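Local atomic coordinates of defective in germ line development protein 3, isoform a (Caenorhabditis elegans, PDB entry 3N89), a protein that probably binds RNA through a compact platform of four KH domains and is implicated in germ line development. Residues I239-N244 with R253-L258; F265-T270 with K334-K339; A124-N129 with M136-A141. One frame throughout, in Å; residues are numbered along the deposited sequence.

Contact 1. Residues I239-N244 with R253-L258; sequences IKVVGN and RYIMDL
I255 sends its terminal methyl, CD1, from helix 245-257 onto I239 and V241 of strand 236-242, joining the last strand of a KH domain to the helix that follows it. Strand and helix sit next to each other in sequence, as in the closing beta-alpha unit of the type I KH fold, and the helix packs back over one face of the sheet. The tight part is purely apolar. V241 and I255 reach toward each other tip to tip, with V241 CG2 3.9 Å from I255 CD1, while I239 CG2 touches the same CD1 at 4.2 Å. V241 can do this because its CG1 is anti to the backbone N (chi1 -176°), which leaves CG2 as the branch facing the helix. F190 of strand 186-193 and I213 of helix 209-217 also pack on I255, so these three residues belong to a buried core larger than their own contact.

Away from this core the character changes. K240, between the two touching strand residues, points away from the helix, is exposed, and lies against T187, H189 and S222. Beyond V241 the strand draws away, and the side chains of V242 and N244 stay far from the helix. Round the helix from I255, the contacts turn polar: Y254 O accepts a hydrogen bond from W355 NE1 of the C-terminal tail.

The extended side chain of I255 (chi2 -179°) sets CD1 over the gap between two strand methyls, I239 CG2 and V241 CG2, which are themselves 4.5 Å apart.

Contact 2. Residues F265-T270 with K334-K339; sequences FNIKNT and KVLSKK
F265 and V335 approach from opposite directions, the ring from strand 260-268 and the valine from the last turn of helix 325-335. They meet where F265 CZ lies 3.9 Å from V335 CG1, with the methyl placed obliquely to the ring. The phenyl group gets there by standing between its backbone N and carbonyl carbon (chi1 61°). Y332, about one turn back on the helix, meets the same ring edge-to-face.

Two residues along the strand, I267 points the same way and slides past V335 in the opposite sense. Its CG1 is anti to the backbone N (chi1 -175°), and the branch carries CD1 into the angle between two residues: V335 CG2 at 4.1 Å and L336 CD2 at 3.9 Å. L336 is the first residue to leave helical geometry, and its side chain meets I267 at a slant. The polar margin lies beyond, where K339 NZ forms a salt bridge with D271.

The contact packs the first strand of the fourth KH domain against its final helix, as in a type I KH fold. Strand 260-268 runs between strands 29-35 and 311-321 in the seven-stranded sheet, with F265 and I267 bonded through their backbones to A316 and N314. Helix 325-335 lies over one face of this sheet, and P27, just ahead of strand 29-35, touches both I267 and L336.

Contact 3. Residues A124-N129 with M136-A141; sequences AHVRQN and MSFVDA
V126 meets M136 and F138 with its two methyls split between them, a division set by chi1 of 172°: CG1 stands anti to the backbone N and CG2 beside that N. On the strand, M136 (chi1 -52°) and F138 each place CG anti to their own carbonyl carbon. The result is a small apolar patch between helix 119-128 and strand 135-141, with V126 at its centre.

V126 CG1 rests 3.8 Å from M136 CB; the closest approach is thus at the root of the methionine side chain, with the sulfur farther off, and the two side chains run at a slant to each other. The rest of M136, bent at chi3, packs on A167 and L171 of helix 161-175. V126 CG2 is met from the opposite direction by F138, whose CZ lies 4.1 Å from that methyl, which sits obliquely to the ring. F138 starts out from a point farther along the strand, and it takes the full length of the ring to reach the valine; L122 and Q123 of the same helix also lie against it.

Between these two strand residues, S137 points away from the helix, and its OG makes a weak 2.8 Å hydrogen bond to M136 O. No hydrogen bond joins helix and strand here. The contact lies near the surface, with all three touching residues partly exposed, and strand 135-141 is an outermost strand of its sheet, hydrogen-bonded on its inner side to strand 149-157.

Strand 105-111, helix 119-128, strands 135-141 and 149-157 and helix 161-175 follow the order of a type I KH domain, with one regular helix where the canonical fold has two before its second strand; this contact packs that helix against that second strand.

From the N terminus, contact 3 comes first, closing the short loop between helix 119-128 and strand 135-141 in the second KH domain. Contact 1 follows in the third, closing over eight helical residues. Contact 2 then spans 63 residues, bringing the start of the fourth domain to its final helix. The three lie in series, neither nesting nor crossing. Contacts 3 and 1 both reach the six-stranded sheet, the former at its outermost strand 135-141, and their centres are 25 Å apart. Contact 2 belongs to the seven-stranded sheet, across the chain's centre from both. Helix 245-257 of contact 1 leads directly into strand 260-268 of contact 2, connecting the two sheets.

Contact 1. Residues I239-N244 with R253-L258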
# COMPACT_ATOMS: atom_id res chain seq x y z
N ILE A 239 11.37 2.41 -8.09
CA ILE A 239 12.42 2.16 -7.11
C ILE A 239 12.94 0.75 -7.39
O ILE A 239 12.16 -0.21 -7.32
CB ILE A 239 11.86 2.17 -5.66
CG1 ILE A 239 11.24 3.54 -5.34
CG2 ILE A 239 12.96 1.85 -4.66
CD1 ILE A 239 10.62 3.61 -3.96
N LYS A 240 14.22 0.60 -7.72
CA LYS A 240 14.76 -0.73 -8.00
C LYS A 240 15.51 -1.33 -6.80
O LYS A 240 16.43 -0.73 -6.26
CB LYS A 240 15.70 -0.71 -9.20
CG LYS A 240 15.98 -2.12 -9.72
CD LYS A 240 16.73 -2.16 -11.04
CE LYS A 240 18.21 -1.94 -10.85
NZ LYS A 240 18.95 -2.31 -12.10
N VAL A 241 15.10 -2.53 -6.41
CA VAL A 241 15.71 -3.23 -5.28
C VAL A 241 16.48 -4.46 -5.76
O VAL A 241 15.97 -5.21 -6.60
CB VAL A 241 14.60 -3.67 -4.28
CG1 VAL A 241 15.21 -4.30 -3.06
CG2 VAL A 241 13.76 -2.48 -3.86
N VAL A 242 17.69 -4.68 -5.25
CA VAL A 242 18.49 -5.85 -5.64
C VAL A 242 19.03 -6.61 -4.42
O VAL A 242 19.27 -6.02 -3.38
CB VAL A 242 19.70 -5.44 -6.52
CG1 VAL A 242 20.58 -6.66 -6.80
CG2 VAL A 242 19.22 -4.83 -7.83
N GLY A 243 19.22 -7.92 -4.57
CA GLY A 243 19.73 -8.74 -3.48
C GLY A 243 19.15 -10.14 -3.49
O GLY A 243 18.40 -10.49 -4.40
N ASN A 244 19.51 -10.96 -2.51
CA ASN A 244 18.97 -12.31 -2.45
C ASN A 244 17.46 -12.23 -2.34
O ASN A 244 16.91 -11.19 -1.98
CB ASN A 244 19.51 -13.08 -1.24
CG ASN A 244 21.02 -13.20 -1.26
OD1 ASN A 244 21.66 -13.02 -2.30
ND2 ASN A 244 21.60 -13.53 -0.11
N ARG A 253 8.64 -5.02 1.93
CA ARG A 253 7.82 -4.82 3.11
C ARG A 253 8.11 -3.50 3.85
O ARG A 253 7.18 -2.80 4.26
CB ARG A 253 7.99 -6.02 4.06
CG ARG A 253 6.67 -6.58 4.62
CZ ARG A 253 5.29 -9.45 3.44
NH1 ARG A 253 4.36 -9.35 4.38
NH2 ARG A 253 5.56 -10.64 2.90
N TYR A 254 9.38 -3.15 4.00
CA TYR A 254 9.71 -1.91 4.69
C TYR A 254 9.30 -0.70 3.85
O TYR A 254 8.81 0.31 4.39
CB TYR A 254 11.21 -1.85 5.02
CG TYR A 254 11.65 -2.86 6.08
CD1 TYR A 254 10.73 -3.48 6.92
CD2 TYR A 254 13.00 -3.17 6.25
CE1 TYR A 254 11.14 -4.38 7.91
CE2 TYR A 254 13.42 -4.06 7.22
CZ TYR A 254 12.49 -4.66 8.05
OH TYR A 254 12.91 -5.55 9.02
N ILE A 255 9.50 -0.79 2.54
CA ILE A 255 9.11 0.29 1.65
C ILE A 255 7.60 0.46 1.79
O ILE A 255 7.12 1.57 2.00
CB ILE A 255 9.43 -0.03 0.16
CG1 ILE A 255 10.94 -0.15 -0.04
CG2 ILE A 255 8.87 1.07 -0.73
CD1 ILE A 255 11.36 -0.44 -1.49
N MET A 256 6.86 -0.64 1.67
CA MET A 256 5.41 -0.58 1.80
C MET A 256 4.92 -0.11 3.17
O MET A 256 3.81 0.40 3.29
CB MET A 256 4.77 -1.94 1.49
CG MET A 256 4.90 -2.40 0.04
SD MET A 256 3.58 -3.54 -0.48
CE MET A 256 3.56 -4.72 0.91
N ASP A 257 5.72 -0.29 4.22
CA ASP A 257 5.30 0.18 5.54
C ASP A 257 5.25 1.71 5.53
O ASP A 257 4.63 2.32 6.40
CB ASP A 257 6.29 -0.27 6.63
CG ASP A 257 6.10 -1.72 7.06
OD1 ASP A 257 4.98 -2.26 6.97
OD2 ASP A 257 7.10 -2.31 7.52
N LEU A 258 5.93 2.32 4.56
CA LEU A 258 5.99 3.78 4.46
C LEU A 258 4.85 4.42 3.67
O LEU A 258 4.61 5.62 3.77
CB LEU A 258 7.33 4.22 3.85
CG LEU A 258 8.60 4.00 4.67
CD1 LEU A 258 9.81 4.58 3.94
CD2 LEU A 258 8.45 4.66 6.02

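Contact 2. Residues F265-T270 with K334-K339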
# COMPACT_ATOMS: atom_id res chain seq x y z
N PHE A 265 -14.66 10.03 6.60
CA PHE A 265 -16.02 9.86 7.11
C PHE A 265 -16.60 11.19 7.55
O PHE A 265 -15.87 12.16 7.76
CB PHE A 265 -16.06 8.89 8.30
CG PHE A 265 -15.24 9.33 9.48
CD1 PHE A 265 -13.86 9.16 9.49
CD2 PHE A 265 -15.85 9.91 10.59
CE1 PHE A 265 -13.09 9.55 10.60
CE2 PHE A 265 -15.09 10.30 11.70
CZ PHE A 265 -13.71 10.12 11.70
N ASN A 266 -17.93 11.24 7.66
CA ASN A 266 -18.63 12.45 8.09
C ASN A 266 -19.16 12.22 9.50
O ASN A 266 -19.36 11.08 9.91
CB ASN A 266 -19.79 12.75 7.14
CG ASN A 266 -19.35 12.88 5.69
OD1 ASN A 266 -18.23 13.31 5.41
ND2 ASN A 266 -20.24 12.54 4.76
N ILE A 267 -19.40 13.28 10.25
CA ILE A 267 -19.90 13.09 11.59
C ILE A 267 -20.70 14.27 12.14
O ILE A 267 -20.21 15.39 12.22
CB ILE A 267 -18.74 12.73 12.56
CG1 ILE A 267 -19.30 12.41 13.95
CG2 ILE A 267 -17.73 13.87 12.63
CD1 ILE A 267 -18.37 11.55 14.77
N LYS A 268 -21.96 14.00 12.50
CA LYS A 268 -22.83 15.04 13.06
C LYS A 268 -22.19 15.55 14.34
O LYS A 268 -21.69 14.76 15.15
CB LYS A 268 -24.22 14.47 13.36
CG LYS A 268 -25.27 14.73 12.27
CD LYS A 268 -26.60 14.05 12.59
CE LYS A 268 -26.49 12.53 12.48
NZ LYS A 268 -27.76 11.79 12.78
N ASN A 269 -22.18 16.87 14.52
CA ASN A 269 -21.59 17.49 15.70
C ASN A 269 -22.06 16.83 17.00
O ASN A 269 -21.29 16.70 17.95
N THR A 270 -23.31 16.41 17.02
CA THR A 270 -23.90 15.78 18.20
C THR A 270 -23.37 14.38 18.44
O THR A 270 -23.67 13.76 19.47
CB THR A 270 -25.43 15.68 18.06
OG1 THR A 270 -25.77 14.49 17.33
CG2 THR A 270 -25.99 16.89 17.31
N LYS A 334 -11.34 7.63 19.43
CA LYS A 334 -11.43 8.85 20.22
C LYS A 334 -12.38 9.90 19.69
O LYS A 334 -12.99 10.63 20.47
CB LYS A 334 -10.05 9.48 20.40
CG LYS A 334 -9.19 8.84 21.50
CD LYS A 334 -8.03 9.74 21.88
CE LYS A 334 -7.17 9.12 22.99
NZ LYS A 334 -6.36 7.96 22.52
N VAL A 335 -12.52 10.01 18.37
CA VAL A 335 -13.43 11.00 17.82
C VAL A 335 -14.87 10.59 18.07
O VAL A 335 -15.69 11.40 18.51
CB VAL A 335 -13.21 11.25 16.29
CG1 VAL A 335 -12.96 9.94 15.56
CG2 VAL A 335 -14.43 11.94 15.69
N LEU A 336 -15.19 9.32 17.81
CA LEU A 336 -16.55 8.82 18.02
C LEU A 336 -16.95 8.98 19.48
O LEU A 336 -16.12 8.87 20.37
CB LEU A 336 -16.65 7.34 17.65
CG LEU A 336 -16.58 6.98 16.17
CD1 LEU A 336 -16.92 5.52 15.97
CD2 LEU A 336 -17.56 7.84 15.43
N SER A 337 -18.23 9.25 19.71
CA SER A 337 -18.74 9.41 21.06
C SER A 337 -18.91 8.05 21.70
O SER A 337 -19.11 7.05 21.00
CB SER A 337 -20.09 10.14 21.04
OG SER A 337 -20.73 10.02 22.30
N LYS A 338 -18.86 8.01 23.02
CA LYS A 338 -19.01 6.75 23.74
C LYS A 338 -20.35 6.08 23.43
O LYS A 338 -20.46 4.85 23.50
CB LYS A 338 -18.92 6.98 25.25
NZ LYS A 338 -20.28 4.94 29.66
N LYS A 339 -21.36 6.87 23.10
CA LYS A 339 -22.67 6.29 22.80
C LYS A 339 -22.59 5.18 21.76
O LYS A 339 -23.43 4.28 21.73
CB LYS A 339 -23.64 7.37 22.32
CG LYS A 339 -23.31 7.97 20.97
CD LYS A 339 -24.52 8.70 20.41
CE LYS A 339 -24.25 9.26 19.03
NZ LYS A 339 -25.53 9.63 18.36

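Contact 3. Residues A124-N129 with M136-A141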
# COMPACT_ATOMS: atom_id res chain seq x y z
N ALA A 124 12.27 -25.70 -20.89
CA ALA A 124 11.56 -26.97 -20.92
C ALA A 124 11.12 -27.36 -19.52
O ALA A 124 9.98 -27.76 -19.31
CB ALA A 124 12.45 -28.06 -21.50
N HIS A 125 12.04 -27.26 -18.56
CA HIS A 125 11.76 -27.58 -17.17
C HIS A 125 10.54 -26.78 -16.74
O HIS A 125 9.47 -27.34 -16.47
CB HIS A 125 12.97 -27.18 -16.31
CG HIS A 125 12.78 -27.41 -14.84
ND1 HIS A 125 13.38 -28.44 -14.16
CD2 HIS A 125 12.06 -26.72 -13.92
CE1 HIS A 125 13.05 -28.37 -12.88
NE2 HIS A 125 12.25 -27.34 -12.71
N VAL A 126 10.69 -25.46 -16.68
CA VAL A 126 9.60 -24.58 -16.27
C VAL A 126 8.30 -24.87 -17.01
O VAL A 126 7.22 -24.87 -16.41
CB VAL A 126 9.96 -23.09 -16.49
CG1 VAL A 126 8.75 -22.22 -16.24
CG2 VAL A 126 11.09 -22.69 -15.55
N ARG A 127 8.40 -25.11 -18.31
CA ARG A 127 7.21 -25.39 -19.12
C ARG A 127 6.54 -26.70 -18.75
O ARG A 127 5.32 -26.82 -18.83
N GLN A 128 7.34 -27.68 -18.34
CA GLN A 128 6.82 -29.00 -17.98
C GLN A 128 6.56 -29.17 -16.48
O GLN A 128 6.18 -30.25 -16.03
CB GLN A 128 7.79 -30.08 -18.46
CG GLN A 128 7.15 -31.45 -18.67
CD GLN A 128 6.30 -31.50 -19.92
OE1 GLN A 128 6.79 -31.27 -21.03
NE2 GLN A 128 5.01 -31.81 -19.76
N ASN A 129 6.76 -28.11 -15.71
CA ASN A 129 6.53 -28.16 -14.26
C ASN A 129 5.89 -26.84 -13.82
O ASN A 129 6.58 -25.92 -13.36
CB ASN A 129 7.84 -28.39 -13.51
CG ASN A 129 8.49 -29.72 -13.86
OD1 ASN A 129 8.89 -29.94 -15.01
ND2 ASN A 129 8.61 -30.61 -12.87
N MET A 136 5.74 -18.46 -13.81
CA MET A 136 7.12 -18.20 -14.21
C MET A 136 7.16 -17.94 -15.71
O MET A 136 6.54 -18.66 -16.49
CB MET A 136 8.02 -19.39 -13.86
CG MET A 136 7.91 -19.84 -12.41
SD MET A 136 9.15 -21.06 -11.96
CE MET A 136 9.46 -20.67 -10.24
N SER A 137 7.89 -16.91 -16.10
CA SER A 137 8.00 -16.55 -17.50
C SER A 137 9.32 -15.84 -17.73
O SER A 137 9.83 -15.15 -16.86
CB SER A 137 6.84 -15.64 -17.91
OG SER A 137 5.59 -16.30 -17.73
N PHE A 138 9.88 -16.02 -18.92
CA PHE A 138 11.15 -15.41 -19.28
C PHE A 138 10.96 -14.08 -20.00
O PHE A 138 9.99 -13.90 -20.73
CB PHE A 138 11.94 -16.36 -20.17
CG PHE A 138 12.25 -17.68 -19.52
CD1 PHE A 138 13.43 -17.86 -18.81
CD2 PHE A 138 11.35 -18.74 -19.60
CE1 PHE A 138 13.72 -19.07 -18.19
CE2 PHE A 138 11.63 -19.95 -18.98
CZ PHE A 138 12.82 -20.12 -18.27
N VAL A 139 11.89 -13.16 -19.78
CA VAL A 139 11.86 -11.86 -20.42
C VAL A 139 13.30 -11.41 -20.62
O VAL A 139 14.16 -11.68 -19.78
CB VAL A 139 11.10 -10.81 -19.58
CG1 VAL A 139 9.66 -11.24 -19.41
CG2 VAL A 139 11.77 -10.63 -18.23
N ASP A 140 13.56 -10.75 -21.74
CA ASP A 140 14.90 -10.27 -22.04
C ASP A 140 15.00 -8.76 -21.88
O ASP A 140 14.27 -8.01 -22.53
CB ASP A 140 15.28 -10.64 -23.48
CG ASP A 140 14.89 -12.06 -23.83
OD1 ASP A 140 15.43 -13.01 -23.22
OD2 ASP A 140 14.05 -12.23 -24.74
N ALA A 141 15.90 -8.32 -21.01
CA ALA A 141 16.10 -6.90 -20.79
C ALA A 141 17.07 -6.45 -21.87
O ALA A 141 18.15 -7.02 -22.01